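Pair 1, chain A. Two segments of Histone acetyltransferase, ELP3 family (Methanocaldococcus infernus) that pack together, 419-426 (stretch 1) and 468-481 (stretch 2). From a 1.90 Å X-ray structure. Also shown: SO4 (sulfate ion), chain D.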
# COMPACT_ATOMS: atom_id res chain seq x y z
N LEU A 419 14.75 8.10 -6.12
CA LEU A 419 13.39 8.64 -6.15
C LEU A 419 13.17 9.45 -4.88
O LEU A 419 13.37 8.94 -3.77
CB LEU A 419 12.38 7.49 -6.24
CG LEU A 419 10.90 7.86 -6.14
CD1 LEU A 419 10.44 8.64 -7.32
CD2 LEU A 419 10.07 6.56 -5.96
N ILE A 420 12.73 10.70 -5.06
CA ILE A 420 12.57 11.65 -3.97
C ILE A 420 11.11 11.82 -3.57
O ILE A 420 10.82 12.05 -2.39
CB ILE A 420 13.20 13.00 -4.37
CG1 ILE A 420 14.73 12.84 -4.47
CG2 ILE A 420 12.83 14.06 -3.39
CD1 ILE A 420 15.40 13.91 -5.32
N ALA A 421 10.21 11.80 -4.54
CA ALA A 421 8.80 12.07 -4.31
C ALA A 421 8.02 11.61 -5.53
O ALA A 421 8.55 11.58 -6.64
CB ALA A 421 8.54 13.56 -4.06
N PHE A 422 6.74 11.31 -5.33
CA PHE A 422 5.92 10.88 -6.45
C PHE A 422 4.47 11.23 -6.18
O PHE A 422 4.04 11.43 -5.04
CB PHE A 422 6.12 9.37 -6.74
CG PHE A 422 5.58 8.46 -5.70
CD1 PHE A 422 6.40 7.99 -4.70
CD2 PHE A 422 4.27 8.02 -5.75
CE1 PHE A 422 5.94 7.13 -3.72
CE2 PHE A 422 3.78 7.15 -4.76
CZ PHE A 422 4.60 6.72 -3.75
N LEU A 423 3.70 11.29 -7.28
CA LEU A 423 2.28 11.59 -7.23
C LEU A 423 1.59 10.69 -8.25
O LEU A 423 2.07 10.55 -9.39
CB LEU A 423 2.01 13.06 -7.55
CG LEU A 423 0.58 13.55 -7.55
CD1 LEU A 423 0.55 15.06 -7.21
CD2 LEU A 423 -0.14 13.30 -8.86
N ARG A 424 0.46 10.10 -7.83
CA ARG A 424 -0.36 9.23 -8.67
C ARG A 424 -1.62 9.98 -9.09
O ARG A 424 -2.46 10.31 -8.25
CB ARG A 424 -0.73 7.97 -7.90
CG ARG A 424 0.44 7.09 -7.48
CD ARG A 424 -0.09 5.81 -6.87
NE ARG A 424 0.91 4.97 -6.20
CZ ARG A 424 1.75 4.16 -6.83
NH1 ARG A 424 1.80 4.14 -8.15
NH2 ARG A 424 2.60 3.42 -6.14
N LEU A 425 -1.69 10.34 -10.36
CA LEU A 425 -2.82 11.07 -10.94
C LEU A 425 -3.58 10.15 -11.89
O LEU A 425 -2.97 9.41 -12.66
CB LEU A 425 -2.31 12.28 -11.71
CG LEU A 425 -3.33 13.27 -12.26
CD1 LEU A 425 -4.00 14.04 -11.13
CD2 LEU A 425 -2.60 14.27 -13.20
N ARG A 426 -4.90 10.18 -11.83
CA ARG A 426 -5.70 9.26 -12.64
C ARG A 426 -6.82 9.99 -13.37
O ARG A 426 -7.53 10.82 -12.78
CB ARG A 426 -6.29 8.14 -11.76
CG ARG A 426 -7.26 7.21 -12.55
CD ARG A 426 -7.77 6.02 -11.68
NE ARG A 426 -8.75 5.23 -12.41
CZ ARG A 426 -8.45 4.30 -13.31
NH1 ARG A 426 -7.19 4.00 -13.51
NH2 ARG A 426 -9.41 3.64 -13.96
N GLY A 468 9.63 21.78 -1.14
CA GLY A 468 8.83 22.20 -2.28
C GLY A 468 8.45 21.09 -3.24
O GLY A 468 7.71 21.35 -4.20
N TYR A 469 8.92 19.86 -3.01
CA TYR A 469 8.68 18.81 -3.99
C TYR A 469 7.20 18.46 -4.05
O TYR A 469 6.64 18.29 -5.15
CB TYR A 469 9.52 17.57 -3.66
CG TYR A 469 10.98 17.76 -3.96
CD1 TYR A 469 11.42 17.99 -5.26
CD2 TYR A 469 11.92 17.70 -2.94
CE1 TYR A 469 12.76 18.17 -5.55
CE2 TYR A 469 13.28 17.87 -3.22
CZ TYR A 469 13.69 18.11 -4.52
OH TYR A 469 15.03 18.27 -4.78
N GLY A 470 6.54 18.40 -2.89
CA GLY A 470 5.12 18.08 -2.86
C GLY A 470 4.31 19.14 -3.57
O GLY A 470 3.48 18.84 -4.44
N ARG A 471 4.58 20.40 -3.26
CA ARG A 471 3.85 21.48 -3.91
C ARG A 471 4.10 21.51 -5.41
O ARG A 471 3.19 21.82 -6.18
CB ARG A 471 4.24 22.81 -3.28
CG ARG A 471 3.52 23.07 -1.97
CD ARG A 471 4.20 24.20 -1.19
NE ARG A 471 5.48 23.75 -0.65
CZ ARG A 471 6.30 24.51 0.07
NH1 ARG A 471 5.97 25.77 0.33
NH2 ARG A 471 7.44 24.02 0.52
N MET A 472 5.34 21.24 -5.84
CA MET A 472 5.64 21.24 -7.27
C MET A 472 4.93 20.08 -7.98
O MET A 472 4.44 20.24 -9.10
CB MET A 472 7.15 21.17 -7.48
CG MET A 472 7.88 22.46 -7.18
SD MET A 472 9.60 22.42 -7.75
CE MET A 472 10.39 21.48 -6.45
N LEU A 473 4.87 18.91 -7.36
CA LEU A 473 4.13 17.82 -7.99
C LEU A 473 2.64 18.14 -8.10
O LEU A 473 2.01 17.83 -9.11
CB LEU A 473 4.35 16.52 -7.21
CG LEU A 473 5.73 15.87 -7.32
CD1 LEU A 473 5.91 14.75 -6.33
CD2 LEU A 473 5.93 15.36 -8.76
N MET A 474 2.07 18.76 -7.06
CA MET A 474 0.66 19.13 -7.12
C MET A 474 0.41 20.16 -8.22
O MET A 474 -0.57 20.06 -8.97
CB MET A 474 0.18 19.67 -5.77
CG MET A 474 0.15 18.60 -4.68
SD MET A 474 -1.18 17.36 -4.99
CE MET A 474 -2.59 18.44 -4.73
N LYS A 475 1.30 21.15 -8.34
CA LYS A 475 1.12 22.15 -9.38
C LYS A 475 1.16 21.48 -10.75
O LYS A 475 0.37 21.82 -11.65
CB LYS A 475 2.20 23.23 -9.26
CG LYS A 475 1.90 24.49 -10.06
N GLU A 476 2.09 20.56 -10.95
CA GLU A 476 2.20 19.89 -12.24
C GLU A 476 0.98 19.00 -12.49
O GLU A 476 0.46 18.93 -13.61
CB GLU A 476 3.47 19.06 -12.32
CG GLU A 476 3.65 18.31 -13.63
CD GLU A 476 4.01 19.21 -14.78
OE1 GLU A 476 4.05 18.71 -15.91
OE2 GLU A 476 4.25 20.42 -14.57
N ALA A 477 0.47 18.37 -11.44
CA ALA A 477 -0.74 17.57 -11.61
C ALA A 477 -1.92 18.44 -12.02
O ALA A 477 -2.72 18.07 -12.90
CB ALA A 477 -1.06 16.82 -10.31
N GLU A 478 -2.07 19.60 -11.37
CA GLU A 478 -3.15 20.51 -11.72
C GLU A 478 -3.00 21.00 -13.16
O GLU A 478 -4.00 21.10 -13.89
CB GLU A 478 -3.16 21.69 -10.75
CG GLU A 478 -3.52 21.24 -9.31
CD GLU A 478 -3.28 22.32 -8.28
OE1 GLU A 478 -2.94 23.46 -8.66
OE2 GLU A 478 -3.42 22.02 -7.10
N ARG A 479 -1.78 21.33 -13.58
CA ARG A 479 -1.56 21.79 -14.95
C ARG A 479 -1.93 20.70 -15.95
O ARG A 479 -2.61 20.96 -16.96
CB ARG A 479 -0.10 22.20 -15.15
CG ARG A 479 0.20 22.81 -16.50
CD ARG A 479 1.69 22.90 -16.78
NE ARG A 479 2.28 21.59 -17.02
CZ ARG A 479 2.19 20.92 -18.17
NH1 ARG A 479 1.51 21.44 -19.19
NH2 ARG A 479 2.76 19.74 -18.31
N ILE A 480 -1.49 19.47 -15.70
CA ILE A 480 -1.78 18.38 -16.61
C ILE A 480 -3.28 18.16 -16.68
O ILE A 480 -3.85 18.02 -17.77
CB ILE A 480 -1.05 17.09 -16.18
CG1 ILE A 480 0.46 17.27 -16.39
CG2 ILE A 480 -1.59 15.89 -16.94
CD1 ILE A 480 1.30 16.11 -15.88
N ALA A 481 -3.94 18.11 -15.52
CA ALA A 481 -5.38 17.85 -15.48
C ALA A 481 -6.13 18.88 -16.31
O ALA A 481 -7.02 18.53 -17.08
CB ALA A 481 -5.88 17.87 -14.04
S SO4 D . 6.58 20.32 0.21
O1 SO4 D . 6.25 21.02 -1.04
O2 SO4 D . 7.72 21.08 0.82
O3 SO4 D . 5.41 20.31 1.09
O4 SO4 D . 7.04 18.95 -0.09

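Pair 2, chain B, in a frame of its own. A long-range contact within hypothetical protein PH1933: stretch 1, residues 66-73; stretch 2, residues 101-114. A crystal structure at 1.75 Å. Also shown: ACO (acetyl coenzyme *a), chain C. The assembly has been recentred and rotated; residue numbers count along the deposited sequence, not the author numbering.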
# COMPACT_ATOMS: atom_id res chain seq x y z
N ILE B 66 -2.12 -13.72 13.99
CA ILE B 66 -2.61 -12.42 13.54
C ILE B 66 -1.95 -11.41 14.46
O ILE B 66 -1.97 -11.57 15.68
CB ILE B 66 -4.14 -12.33 13.70
CG1 ILE B 66 -4.82 -13.31 12.75
CG2 ILE B 66 -4.60 -10.90 13.46
CD1 ILE B 66 -6.33 -13.34 12.88
N VAL B 67 -1.34 -10.37 13.88
CA VAL B 67 -0.67 -9.36 14.69
C VAL B 67 -1.32 -8.00 14.56
O VAL B 67 -0.91 -7.04 15.21
CB VAL B 67 0.82 -9.24 14.32
CG1 VAL B 67 1.50 -10.59 14.46
CG2 VAL B 67 0.97 -8.70 12.91
N GLY B 68 -2.33 -7.91 13.70
CA GLY B 68 -3.02 -6.65 13.50
C GLY B 68 -4.18 -6.83 12.55
O GLY B 68 -4.25 -7.83 11.83
N PHE B 69 -5.11 -5.87 12.54
CA PHE B 69 -6.23 -5.96 11.63
C PHE B 69 -6.90 -4.62 11.41
O PHE B 69 -6.70 -3.67 12.17
CB PHE B 69 -7.25 -7.02 12.11
CG PHE B 69 -8.01 -6.64 13.36
CD1 PHE B 69 -9.25 -6.02 13.28
CD2 PHE B 69 -7.50 -6.96 14.62
CE1 PHE B 69 -9.99 -5.73 14.43
CE2 PHE B 69 -8.23 -6.67 15.78
CZ PHE B 69 -9.47 -6.05 15.69
N ILE B 70 -7.67 -4.53 10.33
CA ILE B 70 -8.38 -3.31 10.01
C ILE B 70 -9.72 -3.74 9.42
O ILE B 70 -9.80 -4.74 8.70
CB ILE B 70 -7.57 -2.43 9.01
CG1 ILE B 70 -8.26 -1.08 8.82
CG2 ILE B 70 -7.38 -3.16 7.68
CD1 ILE B 70 -7.38 -0.04 8.11
N VAL B 71 -10.77 -3.01 9.77
CA VAL B 71 -12.11 -3.32 9.31
C VAL B 71 -12.57 -2.23 8.37
O VAL B 71 -12.76 -1.09 8.78
CB VAL B 71 -13.08 -3.41 10.51
CG1 VAL B 71 -14.49 -3.73 10.03
CG2 VAL B 71 -12.58 -4.49 11.47
N CYS B 72 -12.73 -2.59 7.10
CA CYS B 72 -13.12 -1.66 6.04
C CYS B 72 -14.55 -1.92 5.58
O CYS B 72 -14.87 -3.02 5.14
CB CYS B 72 -12.15 -1.81 4.87
SG CYS B 72 -10.42 -1.99 5.40
N ASP B 73 -15.39 -0.89 5.67
CA ASP B 73 -16.80 -1.01 5.28
C ASP B 73 -17.08 -0.23 4.00
O ASP B 73 -17.07 1.00 4.01
CB ASP B 73 -17.68 -0.47 6.41
CG ASP B 73 -19.13 -0.90 6.29
OD1 ASP B 73 -19.59 -1.15 5.15
OD2 ASP B 73 -19.81 -0.98 7.33
N GLY B 101 5.76 -0.73 10.64
CA GLY B 101 5.15 -0.58 9.33
C GLY B 101 3.96 -1.48 9.03
O GLY B 101 3.44 -1.47 7.92
N ILE B 102 3.52 -2.26 10.01
CA ILE B 102 2.39 -3.15 9.79
C ILE B 102 1.10 -2.35 9.61
O ILE B 102 0.31 -2.64 8.71
CB ILE B 102 2.23 -4.15 10.95
CG1 ILE B 102 3.44 -5.10 10.96
CG2 ILE B 102 0.94 -4.94 10.79
CD1 ILE B 102 3.48 -6.04 12.15
N GLY B 103 0.90 -1.34 10.46
CA GLY B 103 -0.30 -0.52 10.35
C GLY B 103 -0.38 0.14 8.99
O GLY B 103 -1.44 0.19 8.37
N ARG B 104 0.76 0.63 8.52
CA ARG B 104 0.83 1.28 7.22
C ARG B 104 0.36 0.31 6.13
O ARG B 104 -0.40 0.70 5.25
CB ARG B 104 2.27 1.72 6.93
CG ARG B 104 2.47 2.47 5.63
CD ARG B 104 3.95 2.72 5.38
NE ARG B 104 4.55 3.60 6.38
CZ ARG B 104 4.41 4.92 6.41
NH1 ARG B 104 3.67 5.53 5.48
NH2 ARG B 104 5.00 5.64 7.35
N LYS B 105 0.80 -0.94 6.20
CA LYS B 105 0.41 -1.93 5.20
C LYS B 105 -1.09 -2.18 5.23
O LYS B 105 -1.74 -2.31 4.18
CB LYS B 105 1.15 -3.25 5.43
CG LYS B 105 2.66 -3.14 5.29
CD LYS B 105 3.33 -4.49 5.49
CE LYS B 105 3.03 -5.44 4.34
NZ LYS B 105 3.59 -4.93 3.06
N LEU B 106 -1.65 -2.26 6.43
CA LEU B 106 -3.07 -2.48 6.57
C LEU B 106 -3.87 -1.29 6.04
O LEU B 106 -4.89 -1.48 5.39
CB LEU B 106 -3.42 -2.74 8.04
CG LEU B 106 -3.08 -4.14 8.58
CD1 LEU B 106 -3.22 -4.16 10.09
CD2 LEU B 106 -4.00 -5.19 7.94
N LEU B 107 -3.39 -0.08 6.31
CA LEU B 107 -4.09 1.12 5.85
C LEU B 107 -4.07 1.23 4.33
O LEU B 107 -5.08 1.56 3.71
CB LEU B 107 -3.50 2.38 6.49
CG LEU B 107 -4.22 3.71 6.25
CD1 LEU B 107 -5.70 3.57 6.61
CD2 LEU B 107 -3.57 4.80 7.08
N ILE B 108 -2.92 0.94 3.72
CA ILE B 108 -2.80 0.98 2.27
C ILE B 108 -3.76 -0.05 1.66
O ILE B 108 -4.43 0.23 0.67
CB ILE B 108 -1.35 0.69 1.83
CG1 ILE B 108 -0.46 1.88 2.21
CG2 ILE B 108 -1.29 0.41 0.33
CD1 ILE B 108 1.03 1.65 1.97
N THR B 109 -3.82 -1.23 2.27
CA THR B 109 -4.71 -2.28 1.81
C THR B 109 -6.15 -1.79 1.89
O THR B 109 -6.95 -2.00 0.97
CB THR B 109 -4.57 -3.54 2.68
OG1 THR B 109 -3.23 -4.06 2.55
CG2 THR B 109 -5.56 -4.62 2.24
N CYS B 110 -6.47 -1.12 2.99
CA CYS B 110 -7.81 -0.57 3.20
C CYS B 110 -8.16 0.47 2.14
O CYS B 110 -9.26 0.46 1.58
CB CYS B 110 -7.90 0.06 4.59
SG CYS B 110 -9.40 1.05 4.85
N LEU B 111 -7.23 1.39 1.87
CA LEU B 111 -7.48 2.43 0.89
C LEU B 111 -7.70 1.85 -0.51
O LEU B 111 -8.56 2.32 -1.25
CB LEU B 111 -6.33 3.44 0.87
CG LEU B 111 -6.16 4.26 2.16
CD1 LEU B 111 -5.14 5.37 1.94
CD2 LEU B 111 -7.49 4.86 2.56
N ASP B 112 -6.92 0.83 -0.84
CA ASP B 112 -7.03 0.17 -2.14
C ASP B 112 -8.37 -0.56 -2.25
O ASP B 112 -9.04 -0.51 -3.28
CB ASP B 112 -5.88 -0.81 -2.34
CG ASP B 112 -5.97 -1.56 -3.65
OD1 ASP B 112 -5.75 -0.93 -4.71
OD2 ASP B 112 -6.27 -2.77 -3.63
N PHE B 113 -8.75 -1.26 -1.18
CA PHE B 113 -10.01 -1.99 -1.17
C PHE B 113 -11.21 -1.04 -1.31
O PHE B 113 -12.04 -1.21 -2.21
CB PHE B 113 -10.15 -2.79 0.13
CG PHE B 113 -11.48 -3.47 0.29
CD1 PHE B 113 -11.81 -4.57 -0.50
CD2 PHE B 113 -12.40 -3.01 1.22
CE1 PHE B 113 -13.04 -5.20 -0.36
CE2 PHE B 113 -13.65 -3.64 1.37
CZ PHE B 113 -13.96 -4.73 0.58
N LEU B 114 -11.30 -0.05 -0.43
CA LEU B 114 -12.42 0.89 -0.45
C LEU B 114 -12.44 1.78 -1.69
O LEU B 114 -13.51 2.23 -2.12
CB LEU B 114 -12.40 1.75 0.81
CG LEU B 114 -12.66 1.00 2.12
CD1 LEU B 114 -12.56 1.96 3.31
CD2 LEU B 114 -14.04 0.36 2.07
N1A ACO C . 3.25 8.89 17.18
C2A ACO C . 3.53 9.52 16.04
N3A ACO C . 3.33 9.05 14.78
C4A ACO C . 2.76 7.76 14.76
C5A ACO C . 2.45 7.04 15.89
C6A ACO C . 2.72 7.65 17.18
N6A ACO C . 2.47 7.03 18.33
N7A ACO C . 1.92 5.80 15.54
C8A ACO C . 1.92 5.81 14.23
N9A ACO C . 2.42 6.99 13.67
C1B ACO C . 2.57 7.35 12.28
C2B ACO C . 4.03 7.48 11.81
O2B ACO C . 4.04 8.42 10.71
C3B ACO C . 4.40 6.01 11.47
O3B ACO C . 5.45 6.08 10.48
P3B ACO C . 7.03 6.07 10.76
O7A ACO C . 7.26 7.32 11.55
O8A ACO C . 7.65 6.13 9.44
O9A ACO C . 7.33 4.82 11.50
C4B ACO C . 3.12 5.49 10.87
O4B ACO C . 2.09 6.37 11.39
C5B ACO C . 2.70 4.11 11.34
O5B ACO C . 3.74 3.16 11.35
P1A ACO C . 3.37 1.63 11.62
O1A ACO C . 4.55 0.99 12.18
O2A ACO C . 2.81 1.05 10.33
O3A ACO C . 2.31 1.81 12.86
P2A ACO C . 1.54 0.70 13.60
O4A ACO C . 1.91 0.90 15.02
O5A ACO C . 1.89 -0.59 12.96
O6A ACO C . 0.03 0.98 13.38
CBP ACO C . -1.86 1.90 14.73
CCP ACO C . -0.69 2.22 13.84
CDP ACO C . -2.57 3.26 15.04
CEP ACO C . -2.82 0.92 14.03
CAP ACO C . -1.30 1.23 16.05
OAP ACO C . -0.45 2.16 16.71
C9P ACO C . -2.36 0.79 17.08
O9P ACO C . -2.82 -0.35 17.08
N8P ACO C . -2.77 1.73 17.99
C7P ACO C . -3.79 1.49 19.05
C6P ACO C . -5.23 1.38 18.52
C5P ACO C . -5.69 2.62 17.80
O5P ACO C . -5.50 3.76 18.30
N4P ACO C . -6.30 2.50 16.63
C3P ACO C . -6.89 3.43 15.67
C2P ACO C . -8.28 3.76 16.23
S1P ACO C . -9.11 4.92 15.02
C ACO C . -9.97 3.92 14.24
O ACO C . -10.08 2.62 14.40
CH3 ACO C . -11.01 4.18 12.98

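Where do the two contacts differ most sharply? They part toward the C-terminal end of stretch 1, where L425(A) of pair 1 matches C72(B) of pair 2. In pair 1 the leucine reaches the helix with both methyls: CD1 of L425(A) lies 4.1 Å from CB of A477(A), and CD2 of L425(A) lies 4.2 Å from CG2 of I480(A). In pair 2 a small residue stands on each side, and SG of C72(B) comes within 3.3 Å of SG of C110(B), close for two sulfurs but far longer than a disulfide bond. CB of C72(B) also meets CD2 of F113(B) at 3.9 Å and CG of L114(B) at 4.0 Å; the matching positions in pair 1 hold I480(A) and A481(A).

What backbone arrangement carries these different side chains? In both pairs a strand runs roughly parallel to a helix, at 29° in pair 1 and 23° in pair 2, with the axes 8.6 and 8.4 Å apart at closest approach. Fourteen central residues superpose with an RMSD of 0.3 Å, although the matched CA atoms drift apart toward the C-terminal end of stretch 2, reaching 1.4 Å at A481(A) and L114(B). No hydrogen bond crosses either interface, so the contact between the stretches rests on apolar packing, burying 447 Å² in pair 1 and 477 Å² in pair 2.

How is the middle of the interface filled? The matching leucines L473(A) and L106(B) both adopt the m, t rotamer, and the CD1 methyl of each packs against the strand. In pair 1 CD1 of L473(A) packs 3.7 Å from CB of A421(A); in pair 2 the matching G68(B) has no side chain, and CD1 of L106(B) lies 3.8 Å from C of G68(B). A CB on G68(B) would sit a tight 3.4 Å from CD1 of L106(B). One step along the same face, L423(A) matches I70(B). CD1 of L423(A) touches SD of M474(A) at 3.6 Å and CB of A477(A) at 3.9 Å, while CD1 of I70(B) reaches CB of C110(B) at 3.6 Å. Near the helix start, CG2 of I420(A) lies over a face of the Y469(A) ring, 4.0 Å from its centroid, whereas in pair 2 CG2 of V67(B) meets CD1 of I102(B) at 3.7 Å.

What does the start of the helix hold? Each has a glycine at the N-cap, G468(A) or G101(B), and backbone NH groups at the N-cap and in the first turn that suit an anion. In pair 1 they bind sulfate: N of G468(A) to O2 at 2.8 Å, N of G470(A) to O4 at 2.9 Å and N of R471(A) to O1 at 2.8 Å. In pair 2 the equivalent nitrogens hold acetyl coenzyme A: N of G101(B) to O1A at 2.6 Å, N of G103(B) to O5A and N of R104(B) to O2A, both at 2.8 Å. A CB on G470(A) or G103(B) would clash with the ligand.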